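Local coordinates for protein serine acetyltransferase (Bacteroides vulgatus ATCC 8482, PDB 3F1X) that probably transfers an acetyl group to serine in amino-acid biosynthesis, as expected of a serine acetyltransferase with a left-handed beta-helix domain, at residues I129-D141 and I150-R164. Residues are numbered along the deposited sequence; the frame is centred on the assembly and turned at random.
Sequences ILATDVEAAYYGD and IISCYPAIRAISNYR
Arg-164 and Asp-133 illustrate how a buried charge is held between two helices: the guanidinium takes the carboxylate side-on, with both NE and NH2. The arginine can be followed outward. CB points toward helix 123-139, and an extended run from CG brings CD into touch with both Ile-129 CG2, at 3.6 Å, and Leu-130 CD2. NE then donates to Asp-133 OD2 at 2.9 Å, nearly straight at 168° and on the syn lone pair. At the far end NH2 reaches Asp-133 OD1 at 3.1 Å, and the two flat groups lie only 17° from coplanar. Ile-129 CG2 covers one guanidinium face, 3.2 Å from NE, and also touches CZ. Asp-133 CG lies anti to the carbonyl carbon, which sends the carboxylate toward the arginine, where Ile-160 CG2 packs against OD2. NH1 and NH2 also donate to the carbonyls of Ile-199 and Gly-200, while Asp-133 OD1 accepts from Phe-203 N, so the ion pair ties the helices to the first coil of the beta-helix. A leucine in place of Arg-164 would probably leave the Asp-133 carboxylate buried without its counter-charge and those two carbonyls without their donors.

Farther along, the seam turns apolar. Val-134 CG2 meets both Ile-151 CG1 and Ile-157 CD1, each at 3.9 Å, and Ile-150 CD1 comes to 3.4 Å from Tyr-138 CB, at the edge of the ring. Beyond it, water 1 links Asp-141 OD1 to Tyr-154 OH.

Segments 129-139 and 155-164 of helices 123-139 and 155-171 run nearly antiparallel, at 156°, with axes approaching to 10.6 Å. Helix 39-53 borders this pair at Leu-130 and Ser-161, a second subunit packs on Ile-151 and Tyr-154, and strand 198-199 of the beta-helix lies beside the arginine.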
loop_
_atom_site.group_PDB
_atom_site.type_symbol
_atom_site.label_atom_id
_atom_site.label_comp_id
_atom_site.label_asym_id
_atom_site.label_seq_id
_atom_site.Cartn_x
_atom_site.Cartn_y
_atom_site.Cartn_z
ATOM N N ILE A 129 -28.895 -11.294 -17.311
ATOM C CA ILE A 129 -28.921 -10.310 -18.382
ATOM C C ILE A 129 -27.536 -10.105 -18.978
ATOM O O ILE A 129 -27.367 -10.141 -20.192
ATOM C CB ILE A 129 -29.458 -8.944 -17.895
ATOM C CG1 ILE A 129 -30.857 -9.115 -17.304
ATOM C CG2 ILE A 129 -29.510 -7.970 -19.069
ATOM C CD1 ILE A 129 -31.449 -7.848 -16.714
ATOM N N LEU A 130 -26.548 -9.900 -18.117
ATOM C CA LEU A 130 -25.193 -9.685 -18.585
ATOM C C LEU A 130 -24.726 -10.872 -19.407
ATOM O O LEU A 130 -23.970 -10.702 -20.347
ATOM C CB LEU A 130 -24.255 -9.431 -17.404
ATOM C CG LEU A 130 -24.553 -8.091 -16.719
ATOM C CD1 LEU A 130 -23.761 -7.963 -15.432
ATOM C CD2 LEU A 130 -24.219 -6.968 -17.676
ATOM N N ALA A 131 -25.186 -12.072 -19.058
ATOM C CA ALA A 131 -24.810 -13.265 -19.806
ATOM C C ALA A 131 -25.208 -13.109 -21.279
ATOM O O ALA A 131 -24.468 -13.522 -22.174
ATOM C CB ALA A 131 -25.475 -14.515 -19.200
ATOM N N THR A 132 -26.366 -12.503 -21.536
ATOM C CA THR A 132 -26.806 -12.316 -22.917
ATOM C C THR A 132 -25.950 -11.265 -23.610
ATOM O O THR A 132 -25.725 -11.338 -24.825
ATOM C CB THR A 132 -28.300 -11.907 -23.002
ATOM O OG1 THR A 132 -28.474 -10.573 -22.511
ATOM C CG2 THR A 132 -29.151 -12.877 -22.188
ATOM N N ASP A 133 -25.475 -10.283 -22.846
ATOM C CA ASP A 133 -24.623 -9.231 -23.413
ATOM C C ASP A 133 -23.284 -9.838 -23.833
ATOM O O ASP A 133 -22.742 -9.492 -24.881
ATOM C CB ASP A 133 -24.363 -8.112 -22.400
ATOM C CG ASP A 133 -25.635 -7.448 -21.918
ATOM O OD1 ASP A 133 -26.571 -7.276 -22.728
ATOM O OD2 ASP A 133 -25.694 -7.079 -20.729
ATOM N N VAL A 134 -22.748 -10.733 -23.008
ATOM C CA VAL A 134 -21.484 -11.386 -23.334
ATOM C C VAL A 134 -21.653 -12.251 -24.582
ATOM O O VAL A 134 -20.768 -12.294 -25.440
ATOM C CB VAL A 134 -20.988 -12.282 -22.186
ATOM C CG1 VAL A 134 -19.785 -13.081 -22.647
ATOM C CG2 VAL A 134 -20.616 -11.432 -20.976
ATOM N N GLU A 135 -22.787 -12.943 -24.680
ATOM C CA GLU A 135 -23.059 -13.793 -25.835
ATOM C C GLU A 135 -23.140 -12.964 -27.109
ATOM O O GLU A 135 -22.610 -13.359 -28.145
ATOM C CB GLU A 135 -24.375 -14.545 -25.642
ATOM C CG GLU A 135 -24.309 -15.661 -24.623
ATOM C CD GLU A 135 -25.688 -16.144 -24.214
ATOM O OE1 GLU A 135 -26.502 -16.449 -25.113
ATOM O OE2 GLU A 135 -25.955 -16.214 -22.994
ATOM N N ALA A 136 -23.805 -11.815 -27.026
ATOM C CA ALA A 136 -23.945 -10.936 -28.176
ATOM C C ALA A 136 -22.580 -10.394 -28.588
ATOM O O ALA A 136 -22.305 -10.222 -29.779
ATOM C CB ALA A 136 -24.891 -9.788 -27.848
ATOM N N ALA A 137 -21.723 -10.131 -27.605
ATOM C CA ALA A 137 -20.387 -9.607 -27.884
ATOM C C ALA A 137 -19.527 -10.656 -28.585
ATOM O O ALA A 137 -18.709 -10.327 -29.443
ATOM C CB ALA A 137 -19.715 -9.155 -26.586
ATOM N N TYR A 138 -19.723 -11.916 -28.217
ATOM C CA TYR A 138 -18.976 -13.016 -28.808
ATOM C C TYR A 138 -19.462 -13.351 -30.222
ATOM O O TYR A 138 -18.698 -13.302 -31.181
ATOM C CB TYR A 138 -19.101 -14.264 -27.925
ATOM C CG TYR A 138 -18.439 -15.481 -28.519
ATOM C CD1 TYR A 138 -17.054 -15.572 -28.600
ATOM C CD2 TYR A 138 -19.196 -16.529 -29.037
ATOM C CE1 TYR A 138 -16.432 -16.684 -29.188
ATOM C CE2 TYR A 138 -18.585 -17.648 -29.632
ATOM C CZ TYR A 138 -17.202 -17.717 -29.703
ATOM O OH TYR A 138 -16.588 -18.805 -30.293
ATOM N N TYR A 139 -20.738 -13.694 -30.339
ATOM C CA TYR A 139 -21.322 -14.066 -31.624
ATOM C C TYR A 139 -21.197 -13.057 -32.757
ATOM O O TYR A 139 -21.192 -13.445 -33.923
ATOM C CB TYR A 139 -22.796 -14.426 -31.442
ATOM C CG TYR A 139 -23.007 -15.821 -30.903
ATOM C CD1 TYR A 139 -22.665 -16.938 -31.660
ATOM C CD2 TYR A 139 -23.546 -16.026 -29.637
ATOM C CE1 TYR A 139 -22.858 -18.235 -31.170
ATOM C CE2 TYR A 139 -23.740 -17.316 -29.134
ATOM C CZ TYR A 139 -23.395 -18.417 -29.909
ATOM O OH TYR A 139 -23.589 -19.690 -29.424
ATOM N N GLY A 140 -21.092 -11.774 -32.434
ATOM C CA GLY A 140 -20.989 -10.785 -33.491
ATOM C C GLY A 140 -19.613 -10.176 -33.663
ATOM O O GLY A 140 -19.446 -9.198 -34.395
ATOM N N ASP A 141 -18.622 -10.765 -33.003
ATOM C CA ASP A 141 -17.254 -10.262 -33.068
ATOM C C ASP A 141 -16.281 -11.386 -33.424
ATOM O O ASP A 141 -15.808 -12.112 -32.551
ATOM C CB ASP A 141 -16.880 -9.658 -31.714
ATOM C CG ASP A 141 -15.656 -8.771 -31.779
ATOM O OD1 ASP A 141 -14.603 -9.234 -32.267
ATOM O OD2 ASP A 141 -15.754 -7.605 -31.335
ATOM N N ILE A 150 -13.695 -12.192 -23.300
ATOM C CA ILE A 150 -14.607 -11.059 -23.320
ATOM C C ILE A 150 -14.854 -10.507 -21.926
ATOM O O ILE A 150 -14.685 -9.314 -21.691
ATOM C CB ILE A 150 -15.942 -11.453 -23.970
ATOM C CG1 ILE A 150 -15.702 -11.740 -25.460
ATOM C CG2 ILE A 150 -16.970 -10.346 -23.779
ATOM C CD1 ILE A 150 -16.919 -12.227 -26.202
ATOM N N ILE A 151 -15.241 -11.377 -21.001
ATOM C CA ILE A 151 -15.508 -10.966 -19.627
ATOM C C ILE A 151 -14.254 -10.410 -18.962
ATOM O O ILE A 151 -14.312 -9.420 -18.221
ATOM C CB ILE A 151 -16.000 -12.163 -18.779
ATOM C CG1 ILE A 151 -17.338 -12.669 -19.320
ATOM C CG2 ILE A 151 -16.124 -11.755 -17.305
ATOM C CD1 ILE A 151 -17.814 -13.938 -18.656
ATOM N N SER A 152 -13.123 -11.047 -19.246
ATOM C CA SER A 152 -11.846 -10.676 -18.647
ATOM C C SER A 152 -11.189 -9.356 -19.043
ATOM O O SER A 152 -10.576 -8.712 -18.194
ATOM C CB SER A 152 -10.840 -11.819 -18.836
ATOM O OG SER A 152 -11.206 -12.937 -18.050
ATOM N N CYS A 153 -11.296 -8.939 -20.304
ATOM C CA CYS A 153 -10.654 -7.688 -20.686
ATOM C C CYS A 153 -11.392 -6.750 -21.633
ATOM O O CYS A 153 -10.911 -5.649 -21.900
ATOM C CB CYS A 153 -9.256 -7.965 -21.247
ATOM S SG CYS A 153 -9.213 -8.760 -22.866
ATOM N N TYR A 154 -12.541 -7.163 -22.156
ATOM C CA TYR A 154 -13.289 -6.282 -23.053
ATOM C C TYR A 154 -13.867 -5.124 -22.247
ATOM O O TYR A 154 -14.584 -5.331 -21.268
ATOM C CB TYR A 154 -14.412 -7.047 -23.741
ATOM C CG TYR A 154 -13.975 -7.766 -24.987
ATOM C CD1 TYR A 154 -12.734 -8.391 -25.057
ATOM C CD2 TYR A 154 -14.812 -7.843 -26.093
ATOM C CE1 TYR A 154 -12.335 -9.076 -26.204
ATOM C CE2 TYR A 154 -14.426 -8.530 -27.246
ATOM C CZ TYR A 154 -13.186 -9.143 -27.293
ATOM O OH TYR A 154 -12.799 -9.824 -28.426
ATOM N N PRO A 155 -13.556 -3.885 -22.649
ATOM C CA PRO A 155 -14.047 -2.695 -21.950
ATOM C C PRO A 155 -15.566 -2.532 -21.979
ATOM O O PRO A 155 -16.160 -2.065 -21.012
ATOM C CB PRO A 155 -13.325 -1.558 -22.665
ATOM C CG PRO A 155 -13.199 -2.084 -24.079
ATOM C CD PRO A 155 -12.777 -3.516 -23.845
ATOM N N ALA A 156 -16.186 -2.927 -23.084
ATOM C CA ALA A 156 -17.629 -2.810 -23.231
ATOM C C ALA A 156 -18.398 -3.552 -22.141
ATOM O O ALA A 156 -19.351 -3.017 -21.579
ATOM C CB ALA A 156 -18.055 -3.311 -24.600
ATOM N N ILE A 157 -17.990 -4.781 -21.841
ATOM C CA ILE A 157 -18.672 -5.560 -20.816
ATOM C C ILE A 157 -18.596 -4.864 -19.465
ATOM O O ILE A 157 -19.537 -4.919 -18.683
ATOM C CB ILE A 157 -18.076 -6.972 -20.677
ATOM C CG1 ILE A 157 -18.241 -7.725 -21.991
ATOM C CG2 ILE A 157 -18.800 -7.741 -19.567
ATOM C CD1 ILE A 157 -19.686 -7.960 -22.383
ATOM N N ARG A 158 -17.472 -4.205 -19.206
ATOM C CA ARG A 158 -17.275 -3.488 -17.958
ATOM C C ARG A 158 -18.218 -2.298 -17.870
ATOM O O ARG A 158 -18.835 -2.063 -16.833
ATOM C CB ARG A 158 -15.818 -3.023 -17.843
ATOM C CG ARG A 158 -14.854 -4.176 -17.659
ATOM C CD ARG A 158 -13.396 -3.751 -17.707
ATOM N NE ARG A 158 -12.505 -4.898 -17.529
ATOM C CZ ARG A 158 -11.177 -4.824 -17.530
ATOM N NH1 ARG A 158 -10.444 -5.920 -17.360
ATOM N NH2 ARG A 158 -10.580 -3.651 -17.702
ATOM N N ALA A 159 -18.334 -1.547 -18.966
ATOM C CA ALA A 159 -19.220 -0.385 -18.996
ATOM C C ALA A 159 -20.676 -0.827 -18.870
ATOM O O ALA A 159 -21.441 -0.254 -18.098
ATOM C CB ALA A 159 -19.021 0.395 -20.295
ATOM N N ILE A 160 -21.055 -1.851 -19.629
ATOM C CA ILE A 160 -22.424 -2.355 -19.595
ATOM C C ILE A 160 -22.747 -2.928 -18.211
ATOM O O ILE A 160 -23.856 -2.757 -17.702
ATOM C CB ILE A 160 -22.641 -3.426 -20.696
ATOM C CG1 ILE A 160 -22.503 -2.773 -22.070
ATOM C CG2 ILE A 160 -24.030 -4.064 -20.573
ATOM C CD1 ILE A 160 -22.426 -3.756 -23.211
ATOM N N SER A 161 -21.778 -3.598 -17.600
ATOM C CA SER A 161 -21.977 -4.151 -16.265
ATOM C C SER A 161 -22.218 -3.013 -15.283
ATOM O O SER A 161 -23.173 -3.054 -14.506
ATOM C CB SER A 161 -20.752 -4.951 -15.824
ATOM O OG SER A 161 -20.581 -6.095 -16.630
ATOM N N ASN A 162 -21.355 -1.995 -15.323
ATOM C CA ASN A 162 -21.490 -0.844 -14.427
ATOM C C ASN A 162 -22.862 -0.195 -14.635
ATOM O O ASN A 162 -23.540 0.179 -13.674
ATOM C CB ASN A 162 -20.389 0.200 -14.690
ATOM C CG ASN A 162 -19.090 -0.096 -13.939
ATOM O OD1 ASN A 162 -18.592 -1.222 -13.949
ATOM N ND2 ASN A 162 -18.526 0.929 -13.301
ATOM N N TYR A 163 -23.256 -0.051 -15.897
ATOM C CA TYR A 163 -24.554 0.531 -16.230
ATOM C C TYR A 163 -25.713 -0.250 -15.598
ATOM O O TYR A 163 -26.543 0.326 -14.892
ATOM C CB TYR A 163 -24.773 0.570 -17.751
ATOM C CG TYR A 163 -26.238 0.627 -18.102
ATOM C CD1 TYR A 163 -26.989 1.771 -17.856
ATOM C CD2 TYR A 163 -26.906 -0.506 -18.561
ATOM C CE1 TYR A 163 -28.381 1.781 -18.053
ATOM C CE2 TYR A 163 -28.289 -0.505 -18.753
ATOM C CZ TYR A 163 -29.014 0.637 -18.495
ATOM O OH TYR A 163 -30.378 0.613 -18.666
ATOM N N ARG A 164 -25.786 -1.553 -15.861
ATOM C CA ARG A 164 -26.880 -2.349 -15.300
ATOM C C ARG A 164 -26.875 -2.326 -13.779
ATOM O O ARG A 164 -27.929 -2.375 -13.150
ATOM C CB ARG A 164 -26.838 -3.785 -15.833
ATOM C CG ARG A 164 -27.085 -3.862 -17.344
ATOM C CD ARG A 164 -27.566 -5.245 -17.766
ATOM N NE ARG A 164 -27.575 -5.428 -19.219
ATOM C CZ ARG A 164 -28.443 -4.858 -20.050
ATOM N NH1 ARG A 164 -29.392 -4.054 -19.583
ATOM N NH2 ARG A 164 -28.362 -5.095 -21.351
HETATM O O HOH W 1 -12.594 -8.161 -30.646
#